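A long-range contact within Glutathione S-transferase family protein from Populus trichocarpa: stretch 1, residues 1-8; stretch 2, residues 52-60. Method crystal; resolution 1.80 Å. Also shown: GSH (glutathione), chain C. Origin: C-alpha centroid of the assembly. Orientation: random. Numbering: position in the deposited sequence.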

# COMPACT_ATOMS: atom_id res chain seq x y z
N VAL A 1 5.32 -23.91 -12.22
CA VAL A 1 5.62 -22.76 -13.06
C VAL A 1 4.95 -21.51 -12.52
O VAL A 1 3.79 -21.55 -12.09
N LEU A 2 5.67 -20.39 -12.54
CA LEU A 2 5.09 -19.10 -12.20
C LEU A 2 4.29 -18.61 -13.38
O LEU A 2 4.86 -18.19 -14.39
N LYS A 3 2.96 -18.67 -13.26
CA LYS A 3 2.08 -18.25 -14.34
C LYS A 3 1.43 -16.92 -14.01
O LYS A 3 0.62 -16.81 -13.09
N LEU A 4 1.80 -15.90 -14.78
CA LEU A 4 1.33 -14.54 -14.59
C LEU A 4 0.25 -14.21 -15.59
O LEU A 4 0.48 -14.26 -16.80
N TYR A 5 -0.94 -13.87 -15.09
CA TYR A 5 -2.07 -13.53 -15.94
C TYR A 5 -2.20 -12.02 -16.08
O TYR A 5 -2.46 -11.32 -15.10
N GLY A 6 -2.03 -11.51 -17.29
CA GLY A 6 -2.10 -10.08 -17.51
C GLY A 6 -1.82 -9.69 -18.94
O GLY A 6 -2.14 -10.43 -19.87
N ALA A 7 -1.23 -8.51 -19.13
CA ALA A 7 -0.90 -8.02 -20.46
C ALA A 7 0.38 -7.19 -20.41
O ALA A 7 0.56 -6.40 -19.49
N PRO A 8 1.28 -7.38 -21.39
CA PRO A 8 2.57 -6.67 -21.40
C PRO A 8 2.46 -5.14 -21.30
O PRO A 8 3.34 -4.50 -20.73
N GLN A 52 -9.36 -7.29 -11.77
CA GLN A 52 -8.28 -6.54 -12.40
C GLN A 52 -7.02 -7.38 -12.49
O GLN A 52 -6.81 -8.32 -11.70
N ILE A 53 -6.18 -7.05 -13.46
CA ILE A 53 -4.92 -7.76 -13.67
C ILE A 53 -3.81 -7.03 -12.92
O ILE A 53 -3.88 -5.82 -12.73
N PRO A 54 -2.77 -7.76 -12.50
CA PRO A 54 -2.51 -9.17 -12.79
C PRO A 54 -2.95 -10.13 -11.70
O PRO A 54 -3.33 -9.71 -10.61
N ALA A 55 -2.90 -11.42 -12.02
CA ALA A 55 -2.98 -12.48 -11.04
C ALA A 55 -1.82 -13.43 -11.26
O ALA A 55 -1.24 -13.47 -12.35
N LEU A 56 -1.48 -14.19 -10.23
CA LEU A 56 -0.43 -15.20 -10.31
C LEU A 56 -0.95 -16.55 -9.85
O LEU A 56 -1.54 -16.66 -8.78
N GLU A 57 -0.74 -17.57 -10.67
CA GLU A 57 -0.95 -18.96 -10.26
C GLU A 57 0.41 -19.64 -10.16
O GLU A 57 1.17 -19.69 -11.13
N GLU A 58 0.71 -20.15 -8.97
CA GLU A 58 1.90 -20.96 -8.75
C GLU A 58 1.46 -22.25 -8.10
O GLU A 58 1.24 -22.30 -6.89
N ASP A 59 1.31 -23.29 -8.92
CA ASP A 59 0.73 -24.55 -8.48
C ASP A 59 -0.64 -24.29 -7.84
O ASP A 59 -1.53 -23.75 -8.49
N ASP A 60 -0.81 -24.65 -6.56
CA ASP A 60 -2.10 -24.49 -5.90
C ASP A 60 -2.27 -23.11 -5.23
O ASP A 60 -3.30 -22.83 -4.63

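Strands 2-6 and 55-58 run antiparallel, and two hydrogen-bonded pairs, Lys3 with Glu57 and Tyr5 with Ala55, hold them in register; the extended backbone sends successive side chains to alternate faces, and paired residues share a face.

On one face lie Leu2, Leu4, Leu56 and Glu58. The leucines suit this buried layer because their branched ends can lean across to the neighbouring strand. Leu4 (chi1 t, chi2 p) reaches toward the loop end of the second stretch, its CD1 lying 3.8 Å from CB of Pro54. Leu56, in the same t, p rotamer, sends CD1 to 4.4 Å from CB of Leu4, while its CD2 lies 4.2 Å from CD2 of Leu2 (m, t). Leu56 thus fits between the two leucines of the first strand. Glu58 closes the row: its OE2 comes within 3.6 Å of Leu2 CD2, and its carboxylate is satisfied elsewhere in the structure.

The other face carries Lys3, Tyr5, Ala55 and Glu57. Small Ala55 leaves room beside Tyr5, their CB atoms 4.4 Å apart. The tyrosine, with chi1 m, extends its ring along the sheet toward Glu57 (m, t), and its OH donates a 2.6 Å hydrogen bond to Glu57 OE1. Lys3 instead leads its amine away, to be hydrogen-bonded elsewhere in the structure.

At the end of the strand, Gly6 has no side chain, and Ile53 (p, t) brings CD1 to 4.0 Å from Gly6 CA and 4.3 Å from Ala7 CB. Pro54 follows a cis peptide bond. The backbone of Ile53 also grips glutathione, its N donating to GSH O2 and its O accepting from GSH N2, both at 3.0 Å.

At the opposite end, water 1 bridges Val1 O (2.8 Å) and Asp59 N (3.0 Å), filling the gap where the strands part.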

# COMPACT_ATOMS: atom_id res chain seq x y z
CB VAL A 1 5.17 -22.98 -14.53
CG1 VAL A 1 5.50 -21.75 -15.39
CG2 VAL A 1 5.81 -24.22 -15.11
CB LEU A 2 6.18 -18.09 -11.85
CG LEU A 2 6.95 -18.34 -10.55
CD1 LEU A 2 8.18 -17.45 -10.52
CD2 LEU A 2 6.07 -18.08 -9.34
CB LYS A 3 1.02 -19.32 -14.59
CG LYS A 3 1.61 -20.65 -15.06
CD LYS A 3 0.60 -21.78 -15.02
CE LYS A 3 -0.67 -21.43 -15.77
NZ LYS A 3 -0.40 -21.05 -17.18
CB LEU A 4 2.50 -13.56 -14.72
CG LEU A 4 2.23 -12.07 -14.49
CD1 LEU A 4 1.76 -11.83 -13.07
CD2 LEU A 4 3.48 -11.26 -14.80
CB TYR A 5 -3.36 -14.13 -15.39
CG TYR A 5 -3.35 -15.63 -15.37
CD1 TYR A 5 -2.71 -16.34 -14.36
CD2 TYR A 5 -3.96 -16.36 -16.39
CE1 TYR A 5 -2.69 -17.72 -14.35
CE2 TYR A 5 -3.94 -17.74 -16.39
CZ TYR A 5 -3.31 -18.42 -15.37
OH TYR A 5 -3.30 -19.79 -15.37
CB ALA A 7 -2.05 -7.19 -21.01
CB PRO A 8 3.18 -7.06 -22.74
CG PRO A 8 2.60 -8.38 -23.06
CD PRO A 8 1.20 -8.37 -22.49
CB GLN A 52 -8.00 -5.25 -11.64
CG GLN A 52 -9.08 -4.19 -11.83
CD GLN A 52 -8.62 -2.82 -11.39
OE1 GLN A 52 -8.18 -2.63 -10.26
NE2 GLN A 52 -8.72 -1.85 -12.29
CB ILE A 53 -4.58 -7.88 -15.18
CG1 ILE A 53 -4.54 -6.50 -15.86
CG2 ILE A 53 -5.59 -8.78 -15.87
CD1 ILE A 53 -3.98 -6.53 -17.28
CB PRO A 54 -0.99 -9.20 -12.93
CG PRO A 54 -0.54 -8.24 -11.89
CD PRO A 54 -1.60 -7.14 -11.86
CB ALA A 55 -4.30 -13.21 -11.14
CB LEU A 56 0.77 -14.79 -9.45
CG LEU A 56 1.98 -15.73 -9.51
CD1 LEU A 56 2.79 -15.49 -10.77
CD2 LEU A 56 2.86 -15.56 -8.28
CB GLU A 57 -1.86 -19.72 -11.23
CG GLU A 57 -3.35 -19.43 -11.07
CD GLU A 57 -4.22 -20.28 -11.98
OE1 GLU A 57 -3.71 -20.75 -13.02
OE2 GLU A 57 -5.42 -20.50 -11.64
CB GLU A 58 2.91 -20.23 -7.88
CG GLU A 58 4.23 -20.97 -7.72
CD GLU A 58 5.01 -20.52 -6.50
OE1 GLU A 58 4.39 -20.29 -5.44
OE2 GLU A 58 6.25 -20.40 -6.60
CB ASP A 59 1.69 -25.27 -7.52
CG ASP A 59 3.05 -25.50 -8.15
OD1 ASP A 59 3.11 -26.00 -9.30
OD2 ASP A 59 4.07 -25.18 -7.50
CB ASP A 60 -2.29 -25.59 -4.86
CG ASP A 60 -2.37 -26.98 -5.48
OD1 ASP A 60 -2.57 -27.06 -6.71
OD2 ASP A 60 -2.24 -27.98 -4.74
N1 GSH C . -3.96 -2.42 -6.98
CA1 GSH C . -4.00 -3.22 -8.16
C1 GSH C . -2.63 -3.82 -8.41
O11 GSH C . -1.59 -3.16 -8.14
O12 GSH C . -2.53 -4.97 -8.90
CB1 GSH C . -4.42 -2.36 -9.35
CG1 GSH C . -4.71 -3.28 -10.53
CD1 GSH C . -5.08 -2.49 -11.78
OE1 GSH C . -5.26 -1.28 -11.72
N2 GSH C . -5.20 -3.19 -13.02
CA2 GSH C . -5.54 -2.52 -14.23
C2 GSH C . -6.76 -3.20 -14.86
O2 GSH C . -6.95 -4.39 -14.67
CB2 GSH C . -4.39 -2.65 -15.21
SG2 GSH C . -3.02 -1.62 -14.73
N3 GSH C . -7.67 -2.45 -15.68
CA3 GSH C . -8.81 -3.11 -16.29
C3 GSH C . -10.12 -2.61 -15.67
O31 GSH C . -11.19 -2.71 -16.33
O32 GSH C . -10.12 -2.11 -14.52
O HOH W 1 1.27 -22.69 -11.85
O HOH W 2 2.67 -24.95 -12.49